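Phosphoglycerate oxidoreductase (Rhizobium etli, PDB 4HY3) probably acts as an NAD(P)H-dependent 2-hydroxyacid dehydrogenase, with glyoxylate or hydroxypyruvate as likely substrates. Local coordinates at residues Arg28-Ser33 / Glu57-Asp62; Arg78-Gln83 / Ala92-Leu97; Glu36-Asp41 / Asn102-Leu107; Gly327-Glu332 / Pro343-Arg348. One frame throughout, in Å; residues are numbered along the deposited sequence.

Interaction 1: residues Arg28-Ser33 / Glu57-Asp62; sequences RPLAIS and EIVEAD
With CG anti to the backbone N (chi1 -179°), Leu30 turns its two methyls toward the neighbouring strand, CD2 lying 3.9 Å from CG1 of Val59 and CD1 3.6 Å from OE2 of Glu57. The Glu57 chain starts beside its own N and then runs extended, a course that takes it across Leu30 at about a right angle and on to Arg76, with which OE2 forms a salt bridge. The guanidinium of Arg28 lies with one face over Glu57 N, while its NH1 bonds to the carbonyl of His53. With an alanine in place of Glu57, Arg76 would probably lose its carboxylate mate, and the group that lies against Leu30 CD1 would be gone. Further along the same face, Ile32 CG2 sits 3.6 Å from CB of Ala61; on the opposite face Ser33 CB packs against Ile58 CG2, and Leu40 touches both residues. Between the faces runs a parallel ladder: Glu57 N to Pro29 O at 3.0 Å, Ala31 N to Glu57 O at 2.9 Å, then Val59 N to Ala31 O, Ser33 N to Val59 O and a weak Ala61 N to Ser33 O. Strand 57-60 is the outermost of the sheet within the chain, reached from strand 30-34 through helix 46-55: a beta-alpha-beta crossover of the flavodoxin-like domain found in 2-hydroxyacid dehydrogenases.

Interaction 2: residues Arg78-Gln83 / Ala92-Leu97; sequences RYIIGQ and ARMPAL
Ile80 and Leu97 meet with their side chains at about a right angle, in the flavodoxin-like domain, where the loop before strand 99-101 comes back to strand 77-82 near its start. Leu97 has CG anti to the backbone N (chi1 -170°), which carries its methyls across to the strand. Leu97 CD1 lies 3.3 Å from Ile80 CG1, and Leu97 CD1 is also 4.0 Å from Tyr79 C, touching both side chain and main chain. Ile80 answers with its longer branch, whose CD1 turns away from Leu97 and lies 4.2 Å from the selenium of Met94, a selenomethionine. The three form a small buried apolar cluster between strand and loop. The loop is shaped by a type I beta turn from Met94 to Leu97, closed by a weak Leu97 N to Met94 O bond; the same Met94 carbonyl also accepts from Arg119. Arg78 and Tyr79 point away from the loop. The CG of Arg78 rests over the centre of the Tyr79 ring, and both polar ends go to Asp338, Arg78 by a salt bridge and Tyr79 by a hydrogen bond. At the start of the strand, the carbonyl O of Ala96 lies 3.6 Å from CA of Arg78.

Interaction 3: residues Glu36-Asp41 / Asn102-Leu107; sequences EPRSLD and NVESNL
Arg38 and Glu104 are where two irregular loops come nearest, CA to CA 6.6 Å, the first of them kinked by a cis peptide before Pro37. Both loops leave the C-terminal ends of parallel strands, 30-34 and 99-101, in the flavodoxin-like domain; in relatives that edge of the sheet borders the cleft between the two domains. Arg38 does most of the work. Its CG stands beside the backbone N, anti to the carbonyl carbon (chi1 -62°), and two further bends steer the chain along Val103, the two side chains sliding past each other in opposite directions with Arg38 CB 3.9 Å from Val103 CG2. The guanidinium then turns its edge to the loop: Val103 O lies in its plane and takes a 2.9 Å bond from Arg38 NH1 at 151°, in the carbonyl plane and on a lone pair. Phe323 and Met326 of helix 320-338 also touch this arginine. A leucine in its place would probably leave the Val103 carbonyl without this donor and remove the one hydrogen bond between the two segments. On the exposed side, Pro37 CG merely brushes CG of Glu104 at 4.3 Å. Within the second loop, Asn106 N makes a weak bond of 3.3 Å to OE1 of Glu104.

Interaction 4: residues Gly327-Glu332 / Pro343-Arg348; sequences GDMVLE and PMRCKR
The guanidinium of Arg345 has OE1 of Glu332 near its plane, at the edge, and CG of Met329 in an oblique position. The carboxylate and guanidinium planes are turned 59° apart, and although the two side chains run side by side in the same direction, Glu332 OE1 stays 4.3 Å from Arg345 NE, beyond a salt bridge. What Glu332 OE1 touches is the aliphatic part, Arg345 CG at 3.4 Å. That same CG packs 3.7 Å from CG of Met329, a selenomethionine whose chain crosses the arginine at about a right angle. Beyond it the Met329 chain bends at chi3 (50°) and places CE against Cys346, while Met329 CB lies 3.6 Å from Cys346 SG. Thus one face of helix 320-338 holds the loop through apolar contact, helped by Asp333, whose carboxylate accepts the backbone N of Met344, Arg345 and Cys346. The polar ends are spent on the second subunit: Arg345 NH2 forms a salt bridge with Glu216 there, and Glu332 OE2 accepts from the backbone N of Ser212 there. Across their gap the opposite charges of Glu332 and Arg345 probably still attract weakly, while their polar groups are bonded across the subunit interface.

From the N terminus, interaction 1 closes first, pairing strand 30-34 with 57-60 around helix 46-55. Interaction 3 opens inside that loop, at 36-41, and ends only at 102-107, so the two cross; they meet where Leu40 packs on Ser33 and Ile58. Interaction 2 closes the short loop holding helix 88-91, nests within the long loop of interaction 3 and adjoins interaction 1 through neighbouring strands 30-34 and 77-82. Interaction 4 comes last, closing the turn from the end of helix 320-338 back to the segment that carries edge strand 347-348 of the same sheet. Its Val330 touches both Ile81 and Val103, so that helix lies against interactions 2 and 3.

Interaction 1: residues Arg28-Ser33 / Glu57-Asp62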
loop_
_atom_site.group_PDB
_atom_site.type_symbol
_atom_site.label_atom_id
_atom_site.label_comp_id
_atom_site.label_asym_id
_atom_site.label_seq_id
_atom_site.Cartn_x
_atom_site.Cartn_y
_atom_site.Cartn_z
ATOM N N ARG A 28 -35.293 -23.637 10.286
ATOM C CA ARG A 28 -34.099 -23.492 9.423
ATOM C C ARG A 28 -34.574 -23.397 7.985
ATOM O O ARG A 28 -35.354 -24.217 7.542
ATOM C CB ARG A 28 -33.162 -24.688 9.634
ATOM C CG ARG A 28 -32.524 -24.690 11.017
ATOM C CD ARG A 28 -32.242 -26.065 11.604
ATOM N NE ARG A 28 -32.262 -27.128 10.604
ATOM C CZ ARG A 28 -31.187 -27.688 10.058
ATOM N NH1 ARG A 28 -29.959 -27.299 10.403
ATOM N NH2 ARG A 28 -31.357 -28.657 9.175
ATOM N N PRO A 29 -34.099 -22.389 7.260
ATOM C CA PRO A 29 -34.282 -22.233 5.801
ATOM C C PRO A 29 -33.820 -23.457 5.019
ATOM O O PRO A 29 -32.907 -24.131 5.422
ATOM C CB PRO A 29 -33.380 -21.052 5.431
ATOM C CG PRO A 29 -32.970 -20.424 6.740
ATOM C CD PRO A 29 -33.143 -21.426 7.831
ATOM N N LEU A 30 -34.453 -23.734 3.903
ATOM C CA LEU A 30 -34.140 -24.913 3.134
ATOM C C LEU A 30 -33.470 -24.521 1.838
ATOM O O LEU A 30 -33.917 -23.602 1.151
ATOM C CB LEU A 30 -35.399 -25.736 2.836
ATOM C CG LEU A 30 -35.238 -27.039 2.037
ATOM C CD1 LEU A 30 -36.429 -27.958 2.265
ATOM C CD2 LEU A 30 -35.046 -26.811 0.539
ATOM N N ALA A 31 -32.414 -25.256 1.509
ATOM C CA ALA A 31 -31.712 -25.087 0.263
ATOM C C ALA A 31 -31.508 -26.418 -0.446
ATOM O O ALA A 31 -31.066 -27.403 0.164
ATOM C CB ALA A 31 -30.372 -24.411 0.496
ATOM N N ILE A 32 -31.800 -26.424 -1.747
ATOM C CA ILE A 32 -31.587 -27.575 -2.603
ATOM C C ILE A 32 -30.154 -27.596 -3.106
ATOM O O ILE A 32 -29.615 -26.597 -3.569
ATOM C CB ILE A 32 -32.590 -27.563 -3.771
ATOM C CG1 ILE A 32 -33.999 -27.468 -3.194
ATOM C CG2 ILE A 32 -32.450 -28.812 -4.646
ATOM C CD1 ILE A 32 -35.094 -27.393 -4.227
ATOM N N SER A 33 -29.525 -28.754 -3.005
ATOM C CA SER A 33 -28.181 -28.918 -3.518
ATOM C C SER A 33 -28.197 -29.690 -4.850
ATOM O O SER A 33 -28.745 -30.768 -4.944
ATOM C CB SER A 33 -27.322 -29.582 -2.454
ATOM O OG SER A 33 -26.103 -30.031 -2.992
ATOM N N GLU A 57 -31.464 -26.672 6.149
ATOM C CA GLU A 57 -31.749 -28.003 5.646
ATOM C C GLU A 57 -31.274 -28.065 4.213
ATOM O O GLU A 57 -31.867 -27.422 3.307
ATOM C CB GLU A 57 -33.228 -28.278 5.600
ATOM C CG GLU A 57 -34.030 -27.737 6.756
ATOM C CD GLU A 57 -35.525 -27.950 6.559
ATOM O OE1 GLU A 57 -36.288 -27.238 7.291
ATOM O OE2 GLU A 57 -35.903 -28.811 5.687
ATOM N N ILE A 58 -30.215 -28.836 3.992
ATOM C CA ILE A 58 -29.679 -28.980 2.649
ATOM C C ILE A 58 -30.035 -30.313 2.042
ATOM O O ILE A 58 -29.395 -31.303 2.359
ATOM C CB ILE A 58 -28.166 -28.790 2.646
ATOM C CG1 ILE A 58 -27.864 -27.312 2.819
ATOM C CG2 ILE A 58 -27.530 -29.331 1.370
ATOM C CD1 ILE A 58 -27.272 -27.068 4.163
ATOM N N VAL A 59 -31.065 -30.345 1.197
ATOM C CA VAL A 59 -31.476 -31.586 0.515
ATOM C C VAL A 59 -30.738 -31.755 -0.804
ATOM O O VAL A 59 -30.881 -30.937 -1.737
ATOM C CB VAL A 59 -33.034 -31.761 0.360
ATOM C CG1 VAL A 59 -33.805 -30.547 0.813
ATOM C CG2 VAL A 59 -33.447 -32.159 -1.039
ATOM N N GLU A 60 -29.918 -32.802 -0.855
ATOM C CA GLU A 60 -29.281 -33.221 -2.116
ATOM C C GLU A 60 -30.338 -33.731 -3.081
ATOM O O GLU A 60 -31.306 -34.364 -2.683
ATOM C CB GLU A 60 -28.198 -34.256 -1.871
ATOM C CG GLU A 60 -26.810 -33.633 -1.782
ATOM C CD GLU A 60 -25.881 -34.408 -0.868
ATOM O OE1 GLU A 60 -26.357 -34.849 0.176
ATOM O OE2 GLU A 60 -24.685 -34.589 -1.167
ATOM N N ALA A 61 -30.179 -33.383 -4.335
ATOM C CA ALA A 61 -31.187 -33.575 -5.324
ATOM C C ALA A 61 -30.501 -33.797 -6.647
ATOM O O ALA A 61 -29.362 -33.391 -6.860
ATOM C CB ALA A 61 -32.061 -32.354 -5.416
ATOM N N ASP A 62 -31.224 -34.457 -7.536
ATOM C CA ASP A 62 -30.741 -34.843 -8.836
ATOM C C ASP A 62 -30.939 -33.649 -9.732
ATOM O O ASP A 62 -32.051 -33.191 -9.900
ATOM C CB ASP A 62 -31.585 -36.037 -9.286
ATOM C CG ASP A 62 -31.393 -36.421 -10.745
ATOM O OD1 ASP A 62 -32.231 -37.254 -11.196
ATOM O OD2 ASP A 62 -30.446 -35.935 -11.431
#

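Interaction 2: residues Arg78-Gln83 / Ala92-Leu97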
loop_
_atom_site.group_PDB
_atom_site.type_symbol
_atom_site.label_atom_id
_atom_site.label_comp_id
_atom_site.label_asym_id
_atom_site.label_seq_id
_atom_site.Cartn_x
_atom_site.Cartn_y
_atom_site.Cartn_z
ATOM N N ARG A 78 -35.541 -21.680 -0.221
ATOM C CA ARG A 78 -35.101 -20.317 -0.315
ATOM C C ARG A 78 -33.873 -20.136 -1.237
ATOM O O ARG A 78 -33.587 -19.029 -1.649
ATOM C CB ARG A 78 -34.783 -19.797 1.091
ATOM C CG ARG A 78 -34.047 -18.468 1.095
ATOM C CD ARG A 78 -33.898 -17.930 2.491
ATOM N NE ARG A 78 -35.173 -17.943 3.187
ATOM C CZ ARG A 78 -35.303 -17.716 4.489
ATOM N NH1 ARG A 78 -34.249 -17.436 5.228
ATOM N NH2 ARG A 78 -36.501 -17.761 5.051
ATOM N N TYR A 79 -33.136 -21.209 -1.520
ATOM C CA TYR A 79 -31.911 -21.131 -2.313
ATOM C C TYR A 79 -31.655 -22.414 -3.089
ATOM O O TYR A 79 -32.078 -23.494 -2.668
ATOM C CB TYR A 79 -30.676 -20.908 -1.435
ATOM C CG TYR A 79 -30.730 -19.759 -0.442
ATOM C CD1 TYR A 79 -30.713 -18.427 -0.867
ATOM C CD2 TYR A 79 -30.776 -20.010 0.930
ATOM C CE1 TYR A 79 -30.753 -17.385 0.046
ATOM C CE2 TYR A 79 -30.800 -18.974 1.848
ATOM C CZ TYR A 79 -30.788 -17.669 1.401
ATOM O OH TYR A 79 -30.830 -16.662 2.312
ATOM N N ILE A 80 -30.944 -22.299 -4.215
ATOM C CA ILE A 80 -30.431 -23.459 -4.936
ATOM C C ILE A 80 -28.923 -23.339 -4.992
ATOM O O ILE A 80 -28.399 -22.448 -5.659
ATOM C CB ILE A 80 -30.951 -23.519 -6.389
ATOM C CG1 ILE A 80 -32.459 -23.261 -6.431
ATOM C CG2 ILE A 80 -30.588 -24.845 -7.041
ATOM C CD1 ILE A 80 -33.289 -24.429 -6.895
ATOM N N ILE A 81 -28.203 -24.204 -4.286
ATOM C CA ILE A 81 -26.761 -24.253 -4.505
ATOM C C ILE A 81 -26.529 -25.110 -5.756
ATOM O O ILE A 81 -26.834 -26.303 -5.748
ATOM C CB ILE A 81 -26.006 -24.800 -3.276
ATOM C CG1 ILE A 81 -26.560 -24.167 -1.989
ATOM C CG2 ILE A 81 -24.506 -24.565 -3.419
ATOM C CD1 ILE A 81 -26.007 -24.737 -0.691
ATOM N N GLY A 82 -26.043 -24.486 -6.830
ATOM C CA GLY A 82 -25.757 -25.160 -8.124
ATOM C C GLY A 82 -26.387 -24.545 -9.377
ATOM O O GLY A 82 -26.698 -23.350 -9.400
ATOM N N GLN A 83 -26.571 -25.359 -10.423
ATOM C CA GLN A 83 -26.976 -24.889 -11.777
ATOM C C GLN A 83 -28.020 -25.778 -12.467
ATOM O O GLN A 83 -27.919 -26.012 -13.679
ATOM C CB GLN A 83 -25.798 -24.879 -12.731
ATOM C CG GLN A 83 -24.483 -24.588 -12.118
ATOM C CD GLN A 83 -23.923 -25.761 -11.379
ATOM O OE1 GLN A 83 -23.815 -26.874 -11.910
ATOM N NE2 GLN A 83 -23.564 -25.523 -10.125
ATOM N N ALA A 92 -42.522 -22.095 -11.056
ATOM C CA ALA A 92 -43.763 -21.492 -10.587
ATOM C C ALA A 92 -44.131 -22.183 -9.315
ATOM O O ALA A 92 -44.962 -21.684 -8.554
ATOM C CB ALA A 92 -44.870 -21.642 -11.621
ATOM N N ARG A 93 -43.501 -23.332 -9.077
ATOM C CA ARG A 93 -43.768 -24.091 -7.861
ATOM C C ARG A 93 -42.942 -23.631 -6.661
ATOM O O ARG A 93 -43.161 -24.100 -5.529
ATOM C CB ARG A 93 -43.589 -25.591 -8.107
ATOM C CG ARG A 93 -44.715 -26.210 -8.923
ATOM C CD ARG A 93 -44.976 -27.648 -8.527
ATOM N NE ARG A 93 -44.125 -28.569 -9.272
ATOM C CZ ARG A 93 -43.692 -29.742 -8.805
ATOM N NH1 ARG A 93 -44.019 -30.154 -7.574
ATOM N NH2 ARG A 93 -42.926 -30.510 -9.574
HETATM N N MSE A 94 -42.024 -22.690 -6.896
HETATM C CA MSE A 94 -41.038 -22.313 -5.878
HETATM C C MSE A 94 -41.207 -20.888 -5.432
HETATM O O MSE A 94 -40.395 -20.033 -5.757
HETATM C CB MSE A 94 -39.643 -22.543 -6.417
HETATM C CG MSE A 94 -39.344 -24.025 -6.522
HETATM SE SE MSE A 94 -37.517 -24.297 -7.237
HETATM C CE MSE A 94 -37.996 -24.727 -9.073
ATOM N N PRO A 95 -42.254 -20.620 -4.647
ATOM C CA PRO A 95 -42.603 -19.258 -4.235
ATOM C C PRO A 95 -41.628 -18.591 -3.247
ATOM O O PRO A 95 -41.694 -17.394 -3.034
ATOM C CB PRO A 95 -43.972 -19.440 -3.564
ATOM C CG PRO A 95 -44.418 -20.824 -3.945
ATOM C CD PRO A 95 -43.159 -21.608 -4.046
ATOM N N ALA A 96 -40.741 -19.344 -2.626
ATOM C CA ALA A 96 -39.817 -18.717 -1.706
ATOM C C ALA A 96 -38.411 -18.588 -2.278
ATOM O O ALA A 96 -37.544 -18.000 -1.643
ATOM C CB ALA A 96 -39.798 -19.474 -0.384
ATOM N N LEU A 97 -38.185 -19.155 -3.463
ATOM C CA LEU A 97 -36.843 -19.154 -4.073
ATOM C C LEU A 97 -36.278 -17.731 -4.062
ATOM O O LEU A 97 -36.922 -16.794 -4.520
ATOM C CB LEU A 97 -36.843 -19.776 -5.489
ATOM C CG LEU A 97 -35.471 -20.043 -6.144
ATOM C CD1 LEU A 97 -34.579 -20.943 -5.308
ATOM C CD2 LEU A 97 -35.577 -20.584 -7.570
#

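Interaction 3: residues Glu36-Asp41 / Asn102-Leu107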
loop_
_atom_site.group_PDB
_atom_site.type_symbol
_atom_site.label_atom_id
_atom_site.label_comp_id
_atom_site.label_asym_id
_atom_site.label_seq_id
_atom_site.Cartn_x
_atom_site.Cartn_y
_atom_site.Cartn_z
ATOM N N GLU A 36 -23.517 -30.383 -9.202
ATOM C CA GLU A 36 -22.901 -31.142 -10.300
ATOM C C GLU A 36 -22.574 -30.268 -11.490
ATOM O O GLU A 36 -23.389 -29.451 -11.875
ATOM C CB GLU A 36 -23.927 -32.158 -10.731
ATOM C CG GLU A 36 -25.140 -32.128 -9.806
ATOM C CD GLU A 36 -24.999 -32.982 -8.545
ATOM O OE1 GLU A 36 -23.926 -33.570 -8.332
ATOM O OE2 GLU A 36 -25.973 -33.062 -7.754
ATOM N N PRO A 37 -21.387 -30.412 -12.094
ATOM C CA PRO A 37 -20.254 -31.317 -11.897
ATOM C C PRO A 37 -19.391 -30.932 -10.681
ATOM O O PRO A 37 -18.314 -31.450 -10.528
ATOM C CB PRO A 37 -19.432 -31.065 -13.172
ATOM C CG PRO A 37 -19.569 -29.590 -13.383
ATOM C CD PRO A 37 -21.042 -29.343 -13.074
ATOM N N ARG A 38 -19.832 -29.989 -9.864
ATOM C CA ARG A 38 -19.146 -29.695 -8.621
ATOM C C ARG A 38 -19.841 -30.527 -7.560
ATOM O O ARG A 38 -20.829 -31.205 -7.892
ATOM C CB ARG A 38 -19.283 -28.225 -8.308
ATOM C CG ARG A 38 -18.643 -27.336 -9.361
ATOM C CD ARG A 38 -17.199 -27.024 -9.019
ATOM N NE ARG A 38 -16.341 -27.131 -10.201
ATOM C CZ ARG A 38 -16.199 -26.202 -11.151
ATOM N NH1 ARG A 38 -16.868 -25.052 -11.107
ATOM N NH2 ARG A 38 -15.374 -26.436 -12.152
ATOM N N SER A 39 -19.348 -30.511 -6.318
ATOM C CA SER A 39 -20.053 -31.187 -5.230
ATOM C C SER A 39 -19.827 -30.517 -3.885
ATOM O O SER A 39 -18.770 -29.944 -3.636
ATOM C CB SER A 39 -19.582 -32.628 -5.111
ATOM O OG SER A 39 -18.298 -32.672 -4.479
ATOM N N LEU A 40 -20.793 -30.669 -2.984
ATOM C CA LEU A 40 -20.598 -30.265 -1.592
ATOM C C LEU A 40 -19.250 -30.662 -0.982
ATOM O O LEU A 40 -18.554 -29.820 -0.387
ATOM C CB LEU A 40 -21.750 -30.767 -0.730
ATOM C CG LEU A 40 -23.080 -30.206 -1.199
ATOM C CD1 LEU A 40 -24.206 -30.681 -0.297
ATOM C CD2 LEU A 40 -23.016 -28.687 -1.271
ATOM N N ASP A 41 -18.878 -31.939 -1.131
ATOM C CA ASP A 41 -17.599 -32.438 -0.592
ATOM C C ASP A 41 -16.411 -31.607 -1.050
ATOM O O ASP A 41 -15.570 -31.291 -0.234
ATOM C CB ASP A 41 -17.411 -33.904 -0.904
ATOM C CG ASP A 41 -18.233 -34.786 0.002
ATOM O OD1 ASP A 41 -17.954 -34.814 1.208
ATOM O OD2 ASP A 41 -19.176 -35.449 -0.458
ATOM N N ASN A 102 -24.742 -20.285 -8.591
ATOM C CA ASN A 102 -24.006 -21.028 -9.601
ATOM C C ASN A 102 -22.635 -21.265 -9.048
ATOM O O ASN A 102 -22.011 -20.326 -8.564
ATOM C CB ASN A 102 -23.893 -20.204 -10.896
ATOM C CG ASN A 102 -23.551 -21.053 -12.122
ATOM O OD1 ASN A 102 -24.321 -21.922 -12.520
ATOM N ND2 ASN A 102 -22.421 -20.788 -12.727
ATOM N N VAL A 103 -22.184 -22.518 -9.118
ATOM C CA VAL A 103 -20.887 -22.945 -8.566
ATOM C C VAL A 103 -19.942 -23.507 -9.603
ATOM O O VAL A 103 -18.765 -23.651 -9.355
ATOM C CB VAL A 103 -21.008 -23.955 -7.396
ATOM C CG1 VAL A 103 -21.648 -23.280 -6.191
ATOM C CG2 VAL A 103 -21.698 -25.243 -7.803
ATOM N N GLU A 104 -20.469 -23.877 -10.756
ATOM C CA GLU A 104 -19.613 -23.997 -11.904
ATOM C C GLU A 104 -19.355 -22.536 -12.187
ATOM O O GLU A 104 -20.271 -21.726 -12.068
ATOM C CB GLU A 104 -20.362 -24.642 -13.058
ATOM C CG GLU A 104 -19.438 -25.373 -14.007
ATOM C CD GLU A 104 -19.600 -24.899 -15.422
ATOM O OE1 GLU A 104 -20.439 -24.002 -15.663
ATOM O OE2 GLU A 104 -18.878 -25.415 -16.293
ATOM N N SER A 105 -18.139 -22.142 -12.501
ATOM C CA SER A 105 -17.962 -20.710 -12.760
ATOM C C SER A 105 -18.930 -20.113 -13.837
ATOM O O SER A 105 -19.073 -18.899 -13.921
ATOM C CB SER A 105 -16.498 -20.396 -13.083
ATOM O OG SER A 105 -15.951 -21.358 -13.972
ATOM N N ASN A 106 -19.629 -20.949 -14.614
ATOM C CA ASN A 106 -20.345 -20.458 -15.807
ATOM C C ASN A 106 -21.882 -20.424 -15.840
ATOM O O ASN A 106 -22.565 -21.392 -15.485
ATOM C CB ASN A 106 -19.817 -21.151 -17.064
ATOM C CG ASN A 106 -18.528 -20.527 -17.554
ATOM O OD1 ASN A 106 -17.449 -20.989 -17.203
ATOM N ND2 ASN A 106 -18.634 -19.437 -18.332
ATOM N N LEU A 107 -22.414 -19.285 -16.271
ATOM C CA LEU A 107 -23.839 -19.148 -16.533
ATOM C C LEU A 107 -24.270 -20.074 -17.666
ATOM O O LEU A 107 -23.531 -20.272 -18.613
ATOM C CB LEU A 107 -24.159 -17.703 -16.880
ATOM C CG LEU A 107 -24.973 -16.902 -15.871
ATOM C CD1 LEU A 107 -24.476 -17.128 -14.455
ATOM C CD2 LEU A 107 -24.957 -15.425 -16.243
#

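Interaction 4: residues Gly327-Glu332 / Pro343-Arg348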
loop_
_atom_site.group_PDB
_atom_site.type_symbol
_atom_site.label_atom_id
_atom_site.label_comp_id
_atom_site.label_asym_id
_atom_site.label_seq_id
_atom_site.Cartn_x
_atom_site.Cartn_y
_atom_site.Cartn_z
ATOM N N GLY A 327 -17.249 -22.380 -1.236
ATOM C CA GLY A 327 -18.111 -22.650 -0.093
ATOM C C GLY A 327 -18.322 -21.454 0.794
ATOM O O GLY A 327 -19.456 -21.125 1.134
ATOM N N ASP A 328 -17.226 -20.812 1.169
ATOM C CA ASP A 328 -17.249 -19.610 1.986
ATOM C C ASP A 328 -18.109 -18.518 1.420
ATOM O O ASP A 328 -18.774 -17.805 2.166
ATOM C CB ASP A 328 -15.853 -19.017 2.039
ATOM C CG ASP A 328 -14.839 -19.945 2.632
ATOM O OD1 ASP A 328 -15.181 -20.619 3.647
ATOM O OD2 ASP A 328 -13.694 -19.961 2.091
HETATM N N MSE A 329 -18.046 -18.352 0.101
HETATM C CA MSE A 329 -18.778 -17.301 -0.580
HETATM C C MSE A 329 -20.254 -17.548 -0.489
HETATM O O MSE A 329 -20.982 -16.728 0.039
HETATM C CB MSE A 329 -18.340 -17.179 -2.028
HETATM C CG MSE A 329 -16.924 -16.630 -2.137
HETATM SE SE MSE A 329 -16.310 -16.563 -4.016
HETATM C CE MSE A 329 -17.914 -15.642 -4.690
ATOM N N VAL A 330 -20.704 -18.671 -1.027
ATOM C CA VAL A 330 -22.060 -19.188 -0.861
ATOM C C VAL A 330 -22.635 -18.908 0.533
ATOM O O VAL A 330 -23.777 -18.457 0.694
ATOM C CB VAL A 330 -22.043 -20.724 -1.102
ATOM C CG1 VAL A 330 -23.373 -21.342 -0.687
ATOM C CG2 VAL A 330 -21.666 -21.048 -2.562
ATOM N N LEU A 331 -21.821 -19.170 1.546
ATOM C CA LEU A 331 -22.224 -18.985 2.920
ATOM C C LEU A 331 -22.452 -17.497 3.224
ATOM O O LEU A 331 -23.488 -17.080 3.753
ATOM C CB LEU A 331 -21.161 -19.618 3.815
ATOM C CG LEU A 331 -21.593 -20.702 4.827
ATOM C CD1 LEU A 331 -22.894 -21.382 4.444
ATOM C CD2 LEU A 331 -20.506 -21.735 5.079
ATOM N N GLU A 332 -21.494 -16.675 2.850
ATOM C CA GLU A 332 -21.669 -15.273 3.021
ATOM C C GLU A 332 -22.907 -14.781 2.281
ATOM O O GLU A 332 -23.775 -14.124 2.862
ATOM C CB GLU A 332 -20.412 -14.569 2.590
ATOM C CG GLU A 332 -19.337 -14.632 3.658
ATOM C CD GLU A 332 -17.981 -14.272 3.097
ATOM O OE1 GLU A 332 -17.762 -14.621 1.906
ATOM O OE2 GLU A 332 -17.149 -13.661 3.830
ATOM N N PRO A 343 -27.090 -9.945 -2.409
ATOM C CA PRO A 343 -25.838 -10.692 -2.339
ATOM C C PRO A 343 -24.702 -9.792 -2.822
ATOM O O PRO A 343 -24.921 -8.959 -3.712
ATOM C CB PRO A 343 -26.082 -11.851 -3.309
ATOM C CG PRO A 343 -27.027 -11.283 -4.323
ATOM C CD PRO A 343 -27.947 -10.408 -3.516
HETATM N N MSE A 344 -23.519 -9.941 -2.224
HETATM C CA MSE A 344 -22.379 -9.073 -2.519
HETATM C C MSE A 344 -21.209 -9.841 -3.019
HETATM O O MSE A 344 -20.459 -9.346 -3.845
HETATM C CB MSE A 344 -21.848 -8.369 -1.271
HETATM C CG MSE A 344 -22.732 -7.301 -0.651
HETATM SE SE MSE A 344 -23.363 -6.015 -2.005
HETATM C CE MSE A 344 -21.817 -4.797 -2.185
ATOM N N ARG A 345 -21.047 -11.058 -2.516
ATOM C CA ARG A 345 -19.771 -11.758 -2.553
ATOM C C ARG A 345 -19.497 -12.413 -3.899
ATOM O O ARG A 345 -18.404 -12.283 -4.450
ATOM C CB ARG A 345 -19.664 -12.785 -1.392
ATOM C CG ARG A 345 -18.252 -13.315 -1.161
ATOM C CD ARG A 345 -17.272 -12.401 -1.883
ATOM N NE ARG A 345 -15.934 -12.394 -1.314
ATOM C CZ ARG A 345 -14.941 -11.612 -1.736
ATOM N NH1 ARG A 345 -15.114 -10.758 -2.733
ATOM N NH2 ARG A 345 -13.769 -11.687 -1.151
ATOM N N CYS A 346 -20.486 -13.138 -4.398
ATOM C CA CYS A 346 -20.377 -13.807 -5.674
ATOM C C CYS A 346 -20.884 -12.846 -6.733
ATOM O O CYS A 346 -21.617 -11.917 -6.410
ATOM C CB CYS A 346 -21.236 -15.078 -5.664
ATOM S SG CYS A 346 -21.081 -16.189 -4.224
ATOM N N LYS A 347 -20.519 -13.075 -7.991
ATOM C CA LYS A 347 -20.917 -12.183 -9.071
ATOM C C LYS A 347 -22.417 -12.278 -9.424
ATOM O O LYS A 347 -22.972 -13.363 -9.504
ATOM C CB LYS A 347 -20.049 -12.424 -10.304
ATOM C CG LYS A 347 -20.184 -11.314 -11.327
ATOM C CD LYS A 347 -19.836 -11.754 -12.738
ATOM C CE LYS A 347 -18.377 -11.458 -13.089
ATOM N NZ LYS A 347 -18.201 -11.206 -14.554
ATOM N N ARG A 348 -23.067 -11.139 -9.632
ATOM C CA ARG A 348 -24.447 -11.128 -10.128
ATOM C C ARG A 348 -24.486 -11.212 -11.665
ATOM O O ARG A 348 -23.481 -10.917 -12.308
ATOM C CB ARG A 348 -25.121 -9.830 -9.703
ATOM C CG ARG A 348 -26.558 -10.026 -9.335
ATOM C CD ARG A 348 -26.723 -9.796 -7.866
ATOM N NE ARG A 348 -27.465 -8.568 -7.679
ATOM C CZ ARG A 348 -27.401 -7.804 -6.597
ATOM N NH1 ARG A 348 -26.610 -8.130 -5.577
ATOM N NH2 ARG A 348 -28.141 -6.706 -6.543
#